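Side-chain contact in tyrosine-protein kinase receptor torso (Bombyx mori, PDB 5AOQ), which is a cell-surface receptor tyrosine kinase whose extracellular part binds prothoracicotropic hormone and signals through the MAPK cascade to initiate metamorphosis: residues Q28-C31 and Y32-Y36. Residues are numbered along the deposited sequence; the frame is centred on the assembly and turned at random.
Sequences QDVC and YSLYY
Q28 and Y32 meet one turn apart in an i to i+4 contact on helix 27-38, within the first fibronectin type III region of the receptor's extracellular part. The helix is held by its backbone: Y32 N donates to Q28 O over 2.8 Å, and S33 N to D29 O at a nearly straight 172°. Extended, with CG anti to the backbone N (chi1 180°), the Q28 chain brings its CG to 3.5 Å from CE1 of Y32. A long, flexible glutamine suits this place because its CG methylene can rest against the flat ring. With a serine in place of Y32, the CG methylene of Q28 would probably lose its aromatic neighbour, and L43 of the same chain and R84 of the hormone chain would each lose a packing partner. The short side chain of S33 folds back on the helix (chi1 55°), its OG 2.9 Å from both D29 O and V30 O. Branched V30 and L34 suit the apolar side, their CG1 and CD1 4.2 Å apart, while C31 ties the helix to C46 by a disulfide. Such i to i+4 pairing, with a serine hydroxyl turned back to main-chain carbonyls, is characteristic of an alpha-helix.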
loop_
_atom_site.group_PDB
_atom_site.type_symbol
_atom_site.label_atom_id
_atom_site.label_comp_id
_atom_site.label_asym_id
_atom_site.label_seq_id
_atom_site.Cartn_x
_atom_site.Cartn_y
_atom_site.Cartn_z
ATOM N N GLN A 28 14.675 -11.784 10.448
ATOM C CA GLN A 28 13.495 -11.045 10.886
ATOM C C GLN A 28 12.248 -11.649 10.251
ATOM O O GLN A 28 11.280 -11.966 10.938
ATOM C CB GLN A 28 13.604 -9.560 10.525
ATOM C CG GLN A 28 12.395 -8.731 10.954
ATOM C CD GLN A 28 12.469 -7.290 10.485
ATOM O OE1 GLN A 28 13.548 -6.766 10.212
ATOM N NE2 GLN A 28 11.314 -6.639 10.394
ATOM N N ASP A 29 12.289 -11.810 8.932
ATOM C CA ASP A 29 11.180 -12.390 8.185
ATOM C C ASP A 29 10.820 -13.772 8.721
ATOM O O ASP A 29 9.664 -14.035 9.078
ATOM C CB ASP A 29 11.534 -12.484 6.700
ATOM C CG ASP A 29 11.805 -11.126 6.076
ATOM O OD1 ASP A 29 11.003 -10.195 6.294
ATOM O OD2 ASP A 29 12.825 -10.993 5.367
ATOM N N VAL A 30 11.818 -14.648 8.785
ATOM C CA VAL A 30 11.602 -16.021 9.234
ATOM C C VAL A 30 11.084 -16.052 10.670
ATOM O O VAL A 30 10.211 -16.853 11.002
ATOM C CB VAL A 30 12.896 -16.862 9.138
ATOM C CG1 VAL A 30 12.681 -18.262 9.718
ATOM C CG2 VAL A 30 13.360 -16.956 7.694
ATOM N N CYS A 31 11.620 -15.181 11.516
ATOM C CA CYS A 31 11.241 -15.175 12.922
ATOM C C CYS A 31 9.834 -14.625 13.120
ATOM O O CYS A 31 9.083 -15.128 13.953
ATOM C CB CYS A 31 12.239 -14.361 13.746
ATOM S SG CYS A 31 13.827 -15.181 14.001
ATOM N N TYR A 32 9.473 -13.599 12.354
ATOM C CA TYR A 32 8.112 -13.071 12.397
ATOM C C TYR A 32 7.114 -14.115 11.908
ATOM O O TYR A 32 6.182 -14.478 12.627
ATOM C CB TYR A 32 7.987 -11.799 11.552
ATOM C CG TYR A 32 8.488 -10.537 12.226
ATOM C CD1 TYR A 32 9.680 -10.524 12.938
ATOM C CD2 TYR A 32 7.767 -9.354 12.140
ATOM C CE1 TYR A 32 10.136 -9.370 13.548
ATOM C CE2 TYR A 32 8.214 -8.196 12.747
ATOM C CZ TYR A 32 9.400 -8.209 13.449
ATOM O OH TYR A 32 9.850 -7.060 14.055
ATOM N N SER A 33 7.340 -14.625 10.700
ATOM C CA SER A 33 6.421 -15.586 10.093
ATOM C C SER A 33 6.156 -16.805 10.981
ATOM O O SER A 33 5.147 -17.487 10.811
ATOM C CB SER A 33 6.967 -16.045 8.743
ATOM O OG SER A 33 8.276 -16.558 8.889
ATOM N N LEU A 34 7.059 -17.068 11.925
ATOM C CA LEU A 34 6.879 -18.157 12.882
ATOM C C LEU A 34 6.398 -17.628 14.232
ATOM O O LEU A 34 5.694 -18.326 14.963
ATOM C CB LEU A 34 8.182 -18.935 13.073
ATOM C CG LEU A 34 8.674 -19.785 11.900
ATOM C CD1 LEU A 34 10.022 -20.404 12.237
ATOM C CD2 LEU A 34 7.667 -20.866 11.541
ATOM N N TYR A 35 6.783 -16.399 14.559
ATOM C CA TYR A 35 6.387 -15.784 15.822
ATOM C C TYR A 35 4.887 -15.537 15.851
ATOM O O TYR A 35 4.229 -15.752 16.871
ATOM C CB TYR A 35 7.136 -14.470 16.048
ATOM C CG TYR A 35 6.610 -13.662 17.212
ATOM C CD1 TYR A 35 6.628 -14.176 18.500
ATOM C CD2 TYR A 35 6.104 -12.384 17.026
ATOM C CE1 TYR A 35 6.149 -13.445 19.569
ATOM C CE2 TYR A 35 5.626 -11.642 18.090
ATOM C CZ TYR A 35 5.652 -12.177 19.360
ATOM O OH TYR A 35 5.178 -11.446 20.425
ATOM N N TYR A 36 4.353 -15.091 14.720
ATOM C CA TYR A 36 2.934 -14.777 14.610
ATOM C C TYR A 36 2.105 -16.033 14.353
ATOM O O TYR A 36 0.906 -16.060 14.630
ATOM C CB TYR A 36 2.710 -13.748 13.498
ATOM C CG TYR A 36 3.257 -12.371 13.823
ATOM C CD1 TYR A 36 4.581 -12.045 13.560
ATOM C CD2 TYR A 36 2.448 -11.400 14.392
ATOM C CE1 TYR A 36 5.083 -10.794 13.855
ATOM C CE2 TYR A 36 2.943 -10.148 14.691
ATOM C CZ TYR A 36 4.260 -9.849 14.420
ATOM O OH TYR A 36 4.755 -8.599 14.715
#